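Local coordinates for protein putative nitroreductase (Thermotoga maritima, PDB 1VKW) that is a putative nitroreductase of the FMN-dependent nitroreductase clan and probably acts as an oxidoreductase, at residues 193-196 / 201-204; 205-208 / 212-215. All coordinates share one frame; numbering follows the deposited sequence.

How the interactions relate
Both interactions sit at the C-terminal end of the chain, on the same side of its centre, with their own centres about 13 Å apart. Interaction 1 comes first and packs the last turns of helix 180-198 against Glu201 and Pro202, just before strand 203-207. Interaction 2 begins where interaction 1 stops and pairs the rest of that strand with strand 211-215. The two touch directly: Val203 O lies 2.7 Å from Ile215 N, a probable hydrogen bond, and Ile204 packs on Leu214. The end of the helix, the connection after it and the C-terminal hairpin of a four-stranded antiparallel sheet are thus packed as one continuous piece.

Interaction 1: 193-196 / 201-204; sequences TARE and EPVI
Pro202 lays its ring against the side of helix 180-198, at Ala194 and Arg195. The ring atoms CG and CD do the touching. CG stands 3.9 Å from Ala194 CB, an apolar contact with the helix, and 3.8 Å from the backbone N of Arg195. CD meets the next side chain.

That side chain, Arg195, can be followed outward. Its CB lies 3.9 Å from Pro202 CD. CG stands anti to the backbone N (chi1 -173°), which carries the chain outward past Glu201. CG is 4.1 Å from Glu201 OE1, and CD comes closer, at 3.6 Å from the same oxygen. The chain then bends at chi3 (75°), and the guanidinium stays clear of the carboxylate. The two side chains run alongside each other and point the same way, with their planes 29° apart. No salt bridge forms between them: Arg195 NH1 remains 4.8 Å from Glu201 OE1, so any attraction is probably modest. The other oxygen, OE2, is held by Tyr191 OH and by a salt bridge to Lys47.

An alanine in place of Pro202 would remove CG and CD and would probably leave a gap beside Ala194 and the CB of Arg195. Pro202 and Ala194 also both touch Leu214 of strand 211-215. The arrangement is a short helix-to-strand connection in an alpha+beta fold, where the chain turns back along the end of a helix and enters the edge strand of the sheet that the helix packs on.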
# COMPACT_ATOMS: atom_id res chain seq x y z
N THR A 193 -5.26 2.75 -8.11
CA THR A 193 -4.97 3.14 -9.50
C THR A 193 -6.21 3.04 -10.38
O THR A 193 -6.46 3.91 -11.22
CB THR A 193 -3.82 2.32 -10.08
OG1 THR A 193 -4.11 0.92 -9.96
CG2 THR A 193 -2.54 2.52 -9.28
N ALA A 194 -7.02 2.00 -10.16
CA ALA A 194 -8.28 1.85 -10.89
C ALA A 194 -9.25 3.01 -10.60
O ALA A 194 -9.95 3.49 -11.49
CB ALA A 194 -8.93 0.51 -10.56
N ARG A 195 -9.26 3.46 -9.34
CA ARG A 195 -10.09 4.57 -8.91
C ARG A 195 -9.70 5.85 -9.66
O ARG A 195 -10.57 6.58 -10.15
CB ARG A 195 -9.95 4.78 -7.40
CG ARG A 195 -10.89 5.81 -6.80
CD ARG A 195 -10.79 5.91 -5.28
NE ARG A 195 -9.58 6.61 -4.87
CZ ARG A 195 -9.20 6.80 -3.61
NH1 ARG A 195 -9.93 6.33 -2.60
NH2 ARG A 195 -8.07 7.46 -3.36
N GLU A 196 -8.39 6.09 -9.75
CA GLU A 196 -7.84 7.20 -10.51
C GLU A 196 -8.14 7.09 -12.01
O GLU A 196 -8.57 8.07 -12.63
CB GLU A 196 -6.32 7.28 -10.29
CG GLU A 196 -5.61 8.37 -11.08
CD GLU A 196 -6.07 9.77 -10.73
OE1 GLU A 196 -6.45 10.00 -9.56
OE2 GLU A 196 -6.04 10.65 -11.62
N GLU A 201 -15.53 4.58 -8.14
CA GLU A 201 -15.18 3.74 -7.01
C GLU A 201 -15.22 2.25 -7.37
O GLU A 201 -16.31 1.70 -7.54
CB GLU A 201 -16.20 4.03 -5.89
CG GLU A 201 -15.91 3.38 -4.56
CD GLU A 201 -14.72 4.01 -3.86
OE1 GLU A 201 -14.12 4.97 -4.40
OE2 GLU A 201 -14.38 3.53 -2.76
N PRO A 202 -14.07 1.56 -7.48
CA PRO A 202 -14.09 0.11 -7.75
C PRO A 202 -14.76 -0.65 -6.61
O PRO A 202 -14.73 -0.18 -5.46
CB PRO A 202 -12.60 -0.27 -7.84
CG PRO A 202 -11.90 1.03 -8.07
CD PRO A 202 -12.69 2.05 -7.35
N VAL A 203 -15.38 -1.79 -6.91
CA VAL A 203 -15.98 -2.63 -5.89
C VAL A 203 -15.08 -3.83 -5.66
O VAL A 203 -14.66 -4.47 -6.62
CB VAL A 203 -17.39 -3.13 -6.30
CG1 VAL A 203 -17.97 -4.08 -5.25
CG2 VAL A 203 -18.31 -1.94 -6.52
N ILE A 204 -14.80 -4.12 -4.39
CA ILE A 204 -13.92 -5.20 -4.02
C ILE A 204 -14.77 -6.33 -3.48
O ILE A 204 -15.58 -6.10 -2.57
CB ILE A 204 -12.94 -4.77 -2.92
CG1 ILE A 204 -12.12 -3.56 -3.36
CG2 ILE A 204 -12.01 -5.95 -2.55
CD1 ILE A 204 -11.87 -2.58 -2.23

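Interaction 2: 205-208 / 212-215; sequences QKRG and YCLI
This is an antiparallel strand pairing in the C-terminal beta hairpin, between edge strand 203-207 and its neighbour 211-215. Gln205 and Cys213 form the hydrogen-bonded pair. Gln205 N binds Cys213 O at 2.9 Å, and Cys213 N binds Gln205 O at 2.8 Å. Both bonds are nearly straight, at 166° and 170°.

Lys206 and Tyr212 form the next, non-hydrogen-bonded pair. Lys206 CB sits over one face of the Tyr212 ring, 4.0 Å from its centroid, in a CH-pi contact offset toward the rim. With CG anti to the backbone N (chi1 -171°), the lysine chain runs on over the hydroxyl end of the ring, and CD reaches 3.9 Å from Tyr212 OH. Lys206 NZ and Tyr212 OH both bind Asp75, so one carboxylate joins the two ends.

Gln205 and Cys213 point to the other face of the sheet. Arg207 CG comes 3.6 Å from Cys213 SG, and Cys213 CB lies over the guanidinium centre. Arg207 NH2 binds Gln205 OE1 at 3.0 Å, in the plane of both groups, which helps fix how the guanidinium is turned. NH2 also makes a salt bridge to Glu172. Ile215 CD1 packs against the Gln205 amide. Cys213 is bonded to Cys174 of strand 172-176. The whole is a beta hairpin whose inner strand is tied by a disulfide to the next strand of the antiparallel sheet.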
# COMPACT_ATOMS: atom_id res chain seq x y z
N GLN A 205 -14.55 -7.53 -4.01
CA GLN A 205 -15.30 -8.71 -3.61
C GLN A 205 -14.39 -9.91 -3.40
O GLN A 205 -13.55 -10.21 -4.24
CB GLN A 205 -16.36 -9.04 -4.67
CG GLN A 205 -17.42 -7.96 -4.76
CD GLN A 205 -18.60 -8.38 -5.59
OE1 GLN A 205 -18.47 -9.24 -6.46
NE2 GLN A 205 -19.74 -7.76 -5.35
N LYS A 206 -14.56 -10.59 -2.26
CA LYS A 206 -13.83 -11.82 -2.00
C LYS A 206 -14.43 -12.92 -2.86
O LYS A 206 -15.64 -13.01 -2.99
CB LYS A 206 -13.91 -12.24 -0.53
CG LYS A 206 -12.99 -13.40 -0.20
CD LYS A 206 -13.31 -14.06 1.14
CE LYS A 206 -12.13 -14.95 1.56
NZ LYS A 206 -12.33 -15.58 2.89
N ARG A 207 -13.56 -13.72 -3.47
CA ARG A 207 -13.95 -14.83 -4.33
C ARG A 207 -13.22 -16.09 -3.87
O ARG A 207 -12.00 -16.17 -3.95
CB ARG A 207 -13.56 -14.53 -5.77
CG ARG A 207 -14.27 -13.35 -6.35
CD ARG A 207 -15.79 -13.52 -6.47
NE ARG A 207 -16.38 -12.28 -6.94
CZ ARG A 207 -16.35 -11.86 -8.20
NH1 ARG A 207 -15.77 -12.59 -9.15
NH2 ARG A 207 -16.91 -10.70 -8.51
N GLY A 208 -13.98 -17.07 -3.39
CA GLY A 208 -13.40 -18.33 -2.92
C GLY A 208 -12.51 -18.12 -1.71
O GLY A 208 -12.79 -17.27 -0.86
N TYR A 212 -9.30 -12.00 -4.26
CA TYR A 212 -10.15 -10.81 -4.18
C TYR A 212 -10.18 -10.22 -5.58
O TYR A 212 -9.14 -10.09 -6.22
CB TYR A 212 -9.59 -9.81 -3.18
CG TYR A 212 -10.01 -10.10 -1.76
CD1 TYR A 212 -9.37 -11.09 -1.02
CD2 TYR A 212 -11.06 -9.41 -1.17
CE1 TYR A 212 -9.76 -11.37 0.28
CE2 TYR A 212 -11.45 -9.68 0.13
CZ TYR A 212 -10.80 -10.66 0.86
OH TYR A 212 -11.19 -10.94 2.15
N CYS A 213 -11.39 -9.92 -6.05
CA CYS A 213 -11.58 -9.33 -7.36
C CYS A 213 -12.04 -7.90 -7.22
O CYS A 213 -12.80 -7.55 -6.30
CB CYS A 213 -12.59 -10.12 -8.19
SG CYS A 213 -12.01 -11.76 -8.68
N LEU A 214 -11.57 -7.08 -8.14
CA LEU A 214 -11.92 -5.70 -8.22
C LEU A 214 -12.83 -5.53 -9.42
O LEU A 214 -12.42 -5.81 -10.55
CB LEU A 214 -10.65 -4.88 -8.43
CG LEU A 214 -10.62 -3.45 -7.92
CD1 LEU A 214 -10.74 -3.44 -6.41
CD2 LEU A 214 -9.30 -2.81 -8.38
N ILE A 215 -14.07 -5.10 -9.19
CA ILE A 215 -14.91 -4.69 -10.31
C ILE A 215 -14.46 -3.26 -10.66
O ILE A 215 -14.68 -2.32 -9.91
CB ILE A 215 -16.41 -4.77 -9.96
CG1 ILE A 215 -16.78 -6.20 -9.54
CG2 ILE A 215 -17.25 -4.39 -11.16
CD1 ILE A 215 -18.16 -6.31 -8.91